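Long-range contacts in extracellular solute-binding protein family 1 (Pseudothermotoga lettingae, PDB 5CI5), which probably captures sugars outside the cell for an ABC transporter and is seen here holding alpha-D-tagatopyranose: residues T26-G31 against K77-A82; G97-M102 against A302-S307; S42-F47 against W316-Y321; F60-Y65 against K188-T193. All blocks are in the same frame, centred on the assembly; numbering follows the deposited sequence. Where two conformers were deposited one is given.

Contact 1. Residues T26-G31 against K77-A82; sequences TIWIGG and KGPDLA
W28 lays its indole on P79 and G78. Its CG stands anti to the carbonyl carbon (chi1 -74°), which turns the ring over the proline. W28 CB packs beside A82 CB and P79 CB. One atom further out, W28 CG meets P79 CB at 3.6 Å, and CD1 and NE1 also have P79 CB as their neighbour. CD2 and CE3 lie under P79 CG and CD. P79 CD sits 3.6 Å from the centroid of the W28 six-membered ring, almost on its normal, as a CH-pi contact. At the far rim, W28 CZ2 is 3.7 Å from G78 CA.

The backbones form a parallel pair, with I27 bridged to L81 and W28 to A82. This is the first and third strand pairing of a type II solute-binding protein lobe: strand 25-30 lies between strands 55-60 and 81-85. Helix 62-75 covers the face with W28 and A82. On the face of I27 and L81, I27 CD1 touches L81 CD2 at 4.0 Å, and L318 of helix 312-322 packs on both residues.

W28 N donates to L81 O at 3.0 Å. T26 O takes two N-H groups, from L81 N at 3.1 Å and from D80 N at 2.9 Å. The D80 carboxylate, just ahead of strand 81-85, accepts T26 N through OD2 at 2.8 Å, on the anti side. D80 OD2 also accepts N311 ND2; OD1 forms a salt bridge with K23 NZ and a hydrogen bond with S309 OG.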
# COMPACT_ATOMS: atom_id res chain seq x y z
N THR A 26 -14.33 19.43 -6.10
CA THR A 26 -14.37 18.02 -6.44
C THR A 26 -13.23 17.29 -5.77
O THR A 26 -12.06 17.71 -5.93
CB THR A 26 -14.28 17.82 -7.98
OG1 THR A 26 -15.37 18.50 -8.61
CG2 THR A 26 -14.33 16.35 -8.37
N ILE A 27 -13.54 16.19 -5.05
CA ILE A 27 -12.52 15.32 -4.48
C ILE A 27 -12.58 13.93 -5.12
O ILE A 27 -13.64 13.36 -5.28
CB ILE A 27 -12.64 15.21 -2.93
CG1 ILE A 27 -11.49 14.37 -2.34
CG2 ILE A 27 -13.99 14.66 -2.47
CD1 ILE A 27 -11.43 14.35 -0.81
N TRP A 28 -11.41 13.41 -5.49
CA TRP A 28 -11.29 12.04 -5.95
C TRP A 28 -10.62 11.20 -4.89
O TRP A 28 -9.48 11.51 -4.49
CB TRP A 28 -10.47 11.97 -7.23
CG TRP A 28 -11.21 12.45 -8.42
CD1 TRP A 28 -12.43 13.08 -8.43
CD2 TRP A 28 -10.81 12.32 -9.79
NE1 TRP A 28 -12.80 13.36 -9.74
CE2 TRP A 28 -11.83 12.89 -10.58
CE3 TRP A 28 -9.69 11.77 -10.42
CZ2 TRP A 28 -11.75 12.93 -11.97
CZ3 TRP A 28 -9.63 11.81 -11.80
CH2 TRP A 28 -10.64 12.38 -12.56
N ILE A 29 -11.31 10.15 -4.46
CA ILE A 29 -10.81 9.24 -3.44
C ILE A 29 -10.55 7.91 -4.11
O ILE A 29 -11.43 7.34 -4.76
CB ILE A 29 -11.79 9.08 -2.28
CG1 ILE A 29 -12.13 10.46 -1.71
CG2 ILE A 29 -11.23 8.17 -1.19
CD1 ILE A 29 -13.28 10.49 -0.74
N GLY A 30 -9.32 7.44 -3.97
CA GLY A 30 -8.88 6.25 -4.67
C GLY A 30 -8.18 5.24 -3.79
O GLY A 30 -7.60 5.58 -2.76
N GLY A 31 -8.24 3.99 -4.22
CA GLY A 31 -7.57 2.91 -3.53
C GLY A 31 -8.55 2.13 -2.70
O GLY A 31 -9.77 2.36 -2.75
N LYS A 77 -7.99 18.53 -16.28
CA LYS A 77 -9.37 18.44 -15.82
C LYS A 77 -9.54 17.48 -14.61
O LYS A 77 -8.59 16.89 -14.14
CB LYS A 77 -10.26 17.95 -16.96
CG LYS A 77 -10.15 18.76 -18.23
CD LYS A 77 -10.59 20.19 -18.00
CE LYS A 77 -10.57 20.97 -19.32
NZ LYS A 77 -11.04 22.36 -19.12
N GLY A 78 -10.77 17.37 -14.10
CA GLY A 78 -11.08 16.41 -13.05
C GLY A 78 -11.13 16.99 -11.64
O GLY A 78 -12.00 17.82 -11.35
N PRO A 79 -10.21 16.57 -10.75
CA PRO A 79 -10.40 16.96 -9.35
C PRO A 79 -9.71 18.26 -8.91
O PRO A 79 -8.71 18.70 -9.50
CB PRO A 79 -9.79 15.77 -8.60
CG PRO A 79 -8.66 15.42 -9.45
CD PRO A 79 -9.12 15.58 -10.87
N ASP A 80 -10.24 18.87 -7.85
CA ASP A 80 -9.58 19.93 -7.13
C ASP A 80 -8.69 19.38 -6.01
O ASP A 80 -7.71 20.01 -5.64
CB ASP A 80 -10.61 20.89 -6.54
CG ASP A 80 -11.51 21.45 -7.61
OD1 ASP A 80 -10.96 22.00 -8.58
OD2 ASP A 80 -12.75 21.32 -7.51
N LEU A 81 -9.08 18.22 -5.46
CA LEU A 81 -8.31 17.52 -4.44
C LEU A 81 -8.34 16.04 -4.79
O LEU A 81 -9.39 15.53 -5.12
CB LEU A 81 -8.90 17.75 -3.04
CG LEU A 81 -8.02 17.31 -1.87
CD1 LEU A 81 -6.76 18.12 -1.75
CD2 LEU A 81 -8.85 17.40 -0.56
N ALA A 82 -7.18 15.38 -4.80
CA ALA A 82 -7.09 13.98 -5.25
C ALA A 82 -6.22 13.17 -4.33
O ALA A 82 -5.19 13.64 -3.87
CB ALA A 82 -6.51 13.88 -6.68

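Contact 2. Residues G97-M102 against A302-S307; sequences GWLEPM and ALVIPS
Three direct hydrogen bonds join E100, S307 and their neighbours across this contact. E100 N donates to I305 O at 2.8 Å. S307 N reaches W98 O at 2.9 Å from well above the carbonyl plane. S307 OG lies between its backbone N and carbonyl carbon (chi1 59°), and from there donates to G97 O at 2.8 Å, in the carbonyl plane and on a lone pair. G97 closes helix 89-95 in a Schellman motif. Were S307 an alanine, G97 O would probably lose this side-chain donor and the helix end would be less firmly tied to the segment after the strand.

One weaker contact and one water add to these. P306 CA makes a bent CA-H...O contact with W98 O at 3.3 Å. Water 1 accepts from I305 N at 2.8 Å and donates to E100 O. L99 and P306 make a single backbone bridge.

L99 CD2 packs on V304 CG2 at 3.7 Å, and L99 CD1 lies near V304 CG1. E100 CB rests 4.0 Å from I305 CG2. The E100 carboxylate turns to K312, which also bonds S307 O. In the conformer given, SE of M102, a selenomethionine, lies 3.6 Å from L303 O; M102 is also the N-cap of helix 103-108.

The loop 97-102 thus links two helices and lies along segment 302-307. P306 has no N-H to give, and the N-H groups of I305 and S307 do the donating on that side. The grip is mostly backbone to backbone, and S307 OG is the one side-chain donor in it.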
# COMPACT_ATOMS: atom_id res chain seq x y z
N GLY A 97 4.92 19.44 -13.30
CA GLY A 97 4.20 20.67 -13.02
C GLY A 97 2.70 20.49 -12.82
O GLY A 97 1.94 21.43 -12.89
N TRP A 98 2.27 19.25 -12.57
CA TRP A 98 0.85 18.95 -12.48
C TRP A 98 0.25 19.26 -11.13
O TRP A 98 -0.99 19.28 -10.99
CB TRP A 98 0.62 17.47 -12.79
CG TRP A 98 0.79 17.08 -14.23
CD1 TRP A 98 0.95 17.90 -15.31
CD2 TRP A 98 0.81 15.74 -14.74
NE1 TRP A 98 1.07 17.15 -16.45
CE2 TRP A 98 0.99 15.82 -16.13
CE3 TRP A 98 0.71 14.48 -14.14
CZ2 TRP A 98 1.04 14.68 -16.94
CZ3 TRP A 98 0.75 13.35 -14.96
CH2 TRP A 98 0.93 13.46 -16.34
N LEU A 99 1.10 19.46 -10.12
CA LEU A 99 0.64 19.68 -8.74
C LEU A 99 0.99 21.06 -8.16
O LEU A 99 2.08 21.58 -8.35
CB LEU A 99 1.24 18.61 -7.82
CG LEU A 99 0.91 17.15 -8.15
CD1 LEU A 99 1.50 16.24 -7.08
CD2 LEU A 99 -0.58 16.86 -8.30
N GLU A 100 0.02 21.62 -7.46
CA GLU A 100 0.22 22.86 -6.70
C GLU A 100 1.13 22.59 -5.50
O GLU A 100 0.92 21.62 -4.78
CB GLU A 100 -1.13 23.38 -6.22
CG GLU A 100 -1.09 24.69 -5.45
CD GLU A 100 -0.93 25.91 -6.33
OE1 GLU A 100 -0.80 25.80 -7.57
OE2 GLU A 100 -0.98 27.02 -5.76
N PRO A 101 2.16 23.44 -5.28
CA PRO A 101 2.98 23.24 -4.08
C PRO A 101 2.16 23.48 -2.82
O PRO A 101 1.22 24.28 -2.81
CB PRO A 101 4.09 24.30 -4.22
CG PRO A 101 3.47 25.36 -5.06
CD PRO A 101 2.58 24.62 -6.04
N MSE A 102 2.50 22.76 -1.75
CA MSE A 102 1.79 22.95 -0.48
C MSE A 102 2.76 23.42 0.65
O MSE A 102 2.41 23.34 1.83
CB MSE A 102 1.02 21.65 -0.13
CG MSE A 102 -0.24 21.37 -1.08
SE MSE A 102 -1.04 19.54 -1.15
CE MSE A 102 -2.14 19.65 0.45
N ALA A 302 -1.65 10.33 -0.04
CA ALA A 302 -1.62 11.77 0.20
C ALA A 302 -2.76 12.46 -0.54
O ALA A 302 -3.30 11.92 -1.50
CB ALA A 302 -0.29 12.39 -0.25
N LEU A 303 -3.11 13.64 -0.05
CA LEU A 303 -4.03 14.54 -0.71
C LEU A 303 -3.20 15.56 -1.51
O LEU A 303 -2.29 16.18 -0.97
CB LEU A 303 -4.93 15.25 0.29
CG LEU A 303 -5.69 14.33 1.22
CD1 LEU A 303 -6.35 15.12 2.34
CD2 LEU A 303 -6.72 13.55 0.45
N VAL A 304 -3.51 15.69 -2.79
CA VAL A 304 -2.80 16.62 -3.67
C VAL A 304 -3.80 17.55 -4.37
O VAL A 304 -4.95 17.20 -4.52
CB VAL A 304 -1.93 15.91 -4.74
CG1 VAL A 304 -0.99 14.92 -4.06
CG2 VAL A 304 -2.77 15.22 -5.80
N ILE A 305 -3.32 18.72 -4.76
CA ILE A 305 -4.12 19.74 -5.44
C ILE A 305 -3.53 19.99 -6.81
O ILE A 305 -2.41 20.46 -6.90
CB ILE A 305 -4.14 21.05 -4.63
CG1 ILE A 305 -4.79 20.82 -3.26
CG2 ILE A 305 -4.87 22.15 -5.41
CD1 ILE A 305 -4.64 21.98 -2.33
N PRO A 306 -4.28 19.68 -7.88
CA PRO A 306 -3.72 19.90 -9.21
C PRO A 306 -3.45 21.39 -9.46
O PRO A 306 -4.24 22.24 -9.06
CB PRO A 306 -4.80 19.35 -10.15
CG PRO A 306 -5.52 18.33 -9.31
CD PRO A 306 -5.59 19.00 -7.96
N SER A 307 -2.34 21.67 -10.15
CA SER A 307 -1.98 23.03 -10.47
C SER A 307 -3.01 23.67 -11.41
O SER A 307 -3.10 24.89 -11.49
CB SER A 307 -0.60 23.02 -11.11
OG SER A 307 -0.64 22.22 -12.28
O HOH W 1 -0.60 19.28 -4.45

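Contact 3. Residues S42-F47 against W316-Y321; sequences SVIKTF and WKLAEY
F47 and Y321 join two helices, 37-51 and 312-322, that pack on the same face of the N-terminal lobe's sheet. The axes of the short segments come within 11.1 Å, at 123° between their N-to-C directions. Y321 points its side chain at the other helix. Its CG is anti to the backbone N (chi1 161°), and the phenol runs out to the turn of V43 and T46. Y321 OH donates to V43 O at 2.8 Å, in the carbonyl plane and on a lone pair. V43 O also accepts F47 N of its own helix. T46 CB and CG2 lie close to Y321 OH, and V43 CG1 touches Y321 CE2 at 3.8 Å. A phenylalanine in place of Y321 would probably leave V43 O with the helix bond alone and the ring without its polar tie.

F47 CB sits over one face of the Y321 ring, 3.9 Å from its centroid. The two rings are inclined to each other by 57°. One face of the F47 ring carries L318. L318 CD1 lies 3.6 Å from the F47 centroid, close to the ring normal, a clear CH-pi contact. On the same side of the ring, L318 CA comes within 3.5 Å of F47 CE1. I44 CD1 brushes L318 CD1 more loosely, at 4.3 Å.

Behind these side chains lies the sheet: I44 and F47 rest on V55, and I44 also on V57. Y51 stacks on F47. With helix 62-75 on the other face of the sheet, this gives the layered alpha/beta lobe of type II solute-binding proteins.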
# COMPACT_ATOMS: atom_id res chain seq x y z
N SER A 42 -20.42 10.42 5.33
CA SER A 42 -20.56 11.09 6.62
C SER A 42 -19.51 12.18 6.85
O SER A 42 -19.82 13.30 7.24
CB SER A 42 -20.48 10.07 7.74
OG SER A 42 -21.63 9.26 7.70
N VAL A 43 -18.26 11.83 6.63
CA VAL A 43 -17.17 12.78 6.78
C VAL A 43 -17.33 14.01 5.89
O VAL A 43 -17.10 15.13 6.34
CB VAL A 43 -15.81 12.10 6.48
CG1 VAL A 43 -14.69 13.11 6.39
CG2 VAL A 43 -15.50 11.06 7.56
N ILE A 44 -17.70 13.80 4.63
CA ILE A 44 -17.81 14.89 3.68
C ILE A 44 -19.03 15.75 4.00
O ILE A 44 -18.99 16.97 3.85
CB ILE A 44 -17.85 14.36 2.20
CG1 ILE A 44 -16.51 13.67 1.83
CG2 ILE A 44 -18.18 15.49 1.22
CD1 ILE A 44 -15.35 14.57 1.74
N LYS A 45 -20.12 15.13 4.45
CA LYS A 45 -21.31 15.91 4.78
C LYS A 45 -21.01 16.85 5.94
O LYS A 45 -21.44 18.01 5.92
CB LYS A 45 -22.49 15.01 5.12
CG LYS A 45 -23.13 14.27 3.93
CD LYS A 45 -23.48 15.17 2.73
CE LYS A 45 -22.76 14.71 1.46
NZ LYS A 45 -22.70 15.75 0.40
N THR A 46 -20.23 16.39 6.91
CA THR A 46 -19.86 17.23 8.05
C THR A 46 -19.05 18.43 7.55
O THR A 46 -19.27 19.57 7.97
CB THR A 46 -19.10 16.41 9.10
OG1 THR A 46 -19.98 15.43 9.66
CG2 THR A 46 -18.55 17.27 10.22
N PHE A 47 -18.14 18.18 6.61
CA PHE A 47 -17.38 19.27 6.03
C PHE A 47 -18.30 20.30 5.39
O PHE A 47 -18.14 21.50 5.60
CB PHE A 47 -16.39 18.75 4.99
CG PHE A 47 -15.70 19.85 4.23
CD1 PHE A 47 -14.60 20.49 4.75
CD2 PHE A 47 -16.17 20.25 2.99
CE1 PHE A 47 -13.96 21.52 4.06
CE2 PHE A 47 -15.55 21.29 2.29
CZ PHE A 47 -14.44 21.91 2.81
N TRP A 316 -7.51 23.20 -0.33
CA TRP A 316 -6.69 23.14 0.87
C TRP A 316 -7.57 23.05 2.12
O TRP A 316 -7.30 22.24 3.01
CB TRP A 316 -5.71 24.33 0.99
CG TRP A 316 -5.18 24.34 2.36
CD1 TRP A 316 -5.57 25.14 3.37
CD2 TRP A 316 -4.21 23.44 2.89
NE1 TRP A 316 -4.91 24.81 4.53
CE2 TRP A 316 -4.06 23.77 4.26
CE3 TRP A 316 -3.46 22.39 2.36
CZ2 TRP A 316 -3.19 23.09 5.09
CZ3 TRP A 316 -2.59 21.72 3.21
CH2 TRP A 316 -2.47 22.07 4.55
N LYS A 317 -8.64 23.86 2.20
CA LYS A 317 -9.53 23.81 3.37
C LYS A 317 -10.10 22.42 3.59
O LYS A 317 -10.14 21.94 4.73
CB LYS A 317 -10.70 24.82 3.23
CG LYS A 317 -10.34 26.20 3.73
CD LYS A 317 -10.31 26.19 5.26
CE LYS A 317 -9.63 27.42 5.83
NZ LYS A 317 -9.34 27.23 7.28
N LEU A 318 -10.49 21.74 2.52
CA LEU A 318 -10.94 20.35 2.64
C LEU A 318 -9.81 19.42 3.12
O LEU A 318 -10.02 18.58 3.99
CB LEU A 318 -11.51 19.86 1.30
CG LEU A 318 -12.02 18.42 1.22
CD1 LEU A 318 -13.06 18.13 2.29
CD2 LEU A 318 -12.62 18.16 -0.18
N ALA A 319 -8.60 19.56 2.56
CA ALA A 319 -7.45 18.74 2.98
C ALA A 319 -7.16 18.93 4.48
O ALA A 319 -6.96 17.97 5.22
CB ALA A 319 -6.23 19.07 2.14
N GLU A 320 -7.19 20.18 4.91
CA GLU A 320 -6.96 20.55 6.30
C GLU A 320 -8.00 19.89 7.21
O GLU A 320 -7.66 19.27 8.23
CB GLU A 320 -7.03 22.07 6.41
CG GLU A 320 -6.72 22.69 7.71
CD GLU A 320 -6.85 24.19 7.58
OE1 GLU A 320 -7.98 24.70 7.65
OE2 GLU A 320 -5.84 24.85 7.31
N TYR A 321 -9.25 19.96 6.80
CA TYR A 321 -10.32 19.35 7.57
C TYR A 321 -10.16 17.83 7.63
O TYR A 321 -10.23 17.22 8.71
CB TYR A 321 -11.70 19.72 6.99
CG TYR A 321 -12.81 18.80 7.43
CD1 TYR A 321 -13.51 19.01 8.62
CD2 TYR A 321 -13.16 17.69 6.67
CE1 TYR A 321 -14.53 18.13 9.01
CE2 TYR A 321 -14.17 16.82 7.06
CZ TYR A 321 -14.84 17.04 8.22
OH TYR A 321 -15.85 16.15 8.60

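Contact 4. Residues F60-Y65 against K188-T193; sequences FGFDTY and KTEHTT. With T6T (alpha-D-tagatopyranose), chain C.
F62 turns an edge toward the face of H191, in an offset edge-to-face pair. The centroids are 5.2 Å apart and the planes stand at 79°. F62 CD2 is the nearest ring atom, 3.6 Å from H191 CE1. With CG anti to the backbone N (chi1 180°), F62 carries its ring out from the start of helix 62-75 to the start of helix 190-202. There E190 CB lies in the plane of the F62 ring, at its edge, 3.7 Å from CZ. F62 CZ is also 3.8 Å from C6 of the tagatose.

H191 is held from several directions. D63 OD1 lies at its edge, 3.4 Å from H191 CE1, with carboxylate and ring nearly perpendicular. H191 ND1 and T189 OG1 share a bond of 2.7 Å. H191 NE2 bonds D248, and H246 stacks on the ring. H246 also bonds D63 OD2, a second tie between the two sides. T189 CG2 packs against the D63 carboxylate.

E190 bends at chi2, and its CG comes 3.7 Å from O5 of the sugar. Its carboxylate is engaged by R370, S380 and Y376. Water 2 takes its place between D63 O and, weakly, K188 O.

F62 and E190 are both part of the sugar pocket. One comes from each lobe, and the contact spans the cleft between the lobes, consistent with the closed, ligand-bound form of a Venus-flytrap binding protein.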
# COMPACT_ATOMS: atom_id res chain seq x y z
N PHE A 60 -12.79 5.66 -6.53
CA PHE A 60 -12.08 4.86 -7.52
C PHE A 60 -11.45 3.62 -6.89
O PHE A 60 -10.71 3.74 -5.92
CB PHE A 60 -10.95 5.64 -8.18
CG PHE A 60 -11.38 6.86 -8.94
CD1 PHE A 60 -11.66 8.03 -8.27
CD2 PHE A 60 -11.45 6.84 -10.33
CE1 PHE A 60 -12.00 9.16 -8.96
CE2 PHE A 60 -11.80 7.98 -11.02
CZ PHE A 60 -12.09 9.14 -10.33
N GLY A 61 -11.66 2.46 -7.51
CA GLY A 61 -10.92 1.27 -7.12
C GLY A 61 -9.42 1.40 -7.40
O GLY A 61 -8.98 2.14 -8.28
N PHE A 62 -8.62 0.67 -6.65
CA PHE A 62 -7.19 0.81 -6.77
C PHE A 62 -6.63 0.45 -8.12
O PHE A 62 -5.78 1.15 -8.63
CB PHE A 62 -6.45 -0.06 -5.73
CG PHE A 62 -4.95 0.04 -5.82
CD1 PHE A 62 -4.30 1.21 -5.47
CD2 PHE A 62 -4.20 -1.01 -6.28
CE1 PHE A 62 -2.93 1.33 -5.55
CE2 PHE A 62 -2.81 -0.91 -6.37
CZ PHE A 62 -2.18 0.26 -6.01
N ASP A 63 -7.10 -0.63 -8.72
CA ASP A 63 -6.34 -1.26 -9.79
C ASP A 63 -6.27 -0.40 -11.05
O ASP A 63 -5.34 -0.56 -11.85
CB ASP A 63 -6.92 -2.63 -10.12
CG ASP A 63 -6.72 -3.66 -9.01
OD1 ASP A 63 -6.18 -3.33 -7.95
OD2 ASP A 63 -7.11 -4.83 -9.22
N THR A 64 -7.22 0.51 -11.23
CA THR A 64 -7.21 1.38 -12.41
C THR A 64 -7.08 2.86 -12.07
O THR A 64 -7.18 3.71 -12.96
CB THR A 64 -8.48 1.20 -13.29
OG1 THR A 64 -9.65 1.52 -12.54
CG2 THR A 64 -8.57 -0.22 -13.77
N TYR A 65 -6.81 3.17 -10.80
CA TYR A 65 -6.88 4.57 -10.39
C TYR A 65 -5.71 5.40 -10.95
O TYR A 65 -5.92 6.54 -11.36
CB TYR A 65 -6.96 4.68 -8.87
CG TYR A 65 -7.03 6.12 -8.35
CD1 TYR A 65 -7.90 7.04 -8.92
CD2 TYR A 65 -6.22 6.55 -7.29
CE1 TYR A 65 -7.98 8.35 -8.45
CE2 TYR A 65 -6.30 7.87 -6.81
CZ TYR A 65 -7.16 8.76 -7.41
OH TYR A 65 -7.25 10.06 -6.97
N LYS A 188 -0.82 -7.68 -12.94
CA LYS A 188 -0.17 -6.46 -13.42
C LYS A 188 -0.66 -5.24 -12.63
O LYS A 188 -1.28 -4.31 -13.16
CB LYS A 188 -0.40 -6.28 -14.91
CG LYS A 188 0.31 -7.32 -15.78
CD LYS A 188 1.85 -7.28 -15.61
CE LYS A 188 2.48 -5.93 -15.95
NZ LYS A 188 2.40 -5.61 -17.40
N THR A 189 -0.38 -5.29 -11.33
CA THR A 189 -0.77 -4.25 -10.39
C THR A 189 0.39 -4.05 -9.40
O THR A 189 1.30 -4.88 -9.29
CB THR A 189 -2.04 -4.61 -9.60
OG1 THR A 189 -1.75 -5.76 -8.78
CG2 THR A 189 -3.26 -4.90 -10.50
N GLU A 190 0.34 -2.92 -8.69
CA GLU A 190 1.38 -2.55 -7.75
C GLU A 190 1.58 -3.61 -6.67
O GLU A 190 2.68 -3.71 -6.15
CB GLU A 190 1.02 -1.21 -7.10
CG GLU A 190 2.05 -0.64 -6.16
CD GLU A 190 3.33 -0.18 -6.82
OE1 GLU A 190 3.41 -0.16 -8.07
OE2 GLU A 190 4.26 0.16 -6.08
N HIS A 191 0.54 -4.37 -6.34
CA HIS A 191 0.66 -5.40 -5.30
C HIS A 191 1.81 -6.36 -5.62
O HIS A 191 2.51 -6.87 -4.74
CB HIS A 191 -0.61 -6.26 -5.13
CG HIS A 191 -1.91 -5.50 -5.10
ND1 HIS A 191 -2.56 -5.10 -6.25
CD2 HIS A 191 -2.72 -5.16 -4.07
CE1 HIS A 191 -3.70 -4.51 -5.92
NE2 HIS A 191 -3.82 -4.53 -4.60
N THR A 192 1.97 -6.68 -6.90
CA THR A 192 2.99 -7.62 -7.32
C THR A 192 4.42 -7.07 -7.13
O THR A 192 5.32 -7.76 -6.64
CB THR A 192 2.73 -8.01 -8.78
OG1 THR A 192 1.44 -8.65 -8.82
CG2 THR A 192 3.83 -8.97 -9.33
N THR A 193 4.60 -5.79 -7.42
CA THR A 193 5.86 -5.13 -7.11
C THR A 193 6.12 -5.12 -5.62
O THR A 193 7.23 -5.37 -5.18
CB THR A 193 5.87 -3.71 -7.63
OG1 THR A 193 5.73 -3.79 -9.04
CG2 THR A 193 7.20 -2.97 -7.29
O3 T6T C . -0.11 0.78 0.83
C3 T6T C . -1.07 1.48 0.04
C4 T6T C . -0.39 1.97 -1.24
O4 T6T C . 0.78 2.73 -0.92
C5 T6T C . -0.03 0.75 -2.07
O5 T6T C . 0.61 1.15 -3.29
C6 T6T C . -1.27 -0.09 -2.35
O6 T6T C . -1.84 -0.50 -1.11
C2 T6T C . -2.23 0.58 -0.26
O2 T6T C . -3.26 1.34 -0.90
C1 T6T C . -2.80 -0.04 1.03
O1 T6T C . -3.16 0.89 1.98
O HOH W 2 -2.81 -1.53 -11.80

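From the N terminus, contact 1 closes first. It brings strand 25-30 to strand 81-85 over a loop holding helix 37-51, strand 55-60 and helix 62-75. Contact 2 opens after it and pairs the loop 97-102 with segment 302-307, where strand 298-304, the next neighbour in the sheet, runs out. Contact 3 starts within the loop of contact 1 and ends beyond contact 2. It crosses contact 1 and encloses contacts 2 and 4. Contact 4 crosses both 1 and 2. Contacts 1, 2 and 3 touch one another and build one lobe: sheet, the loop 97-102 and covering helices. Contact 4 touches contact 1 through F60 and reaches across the sugar site to the other lobe.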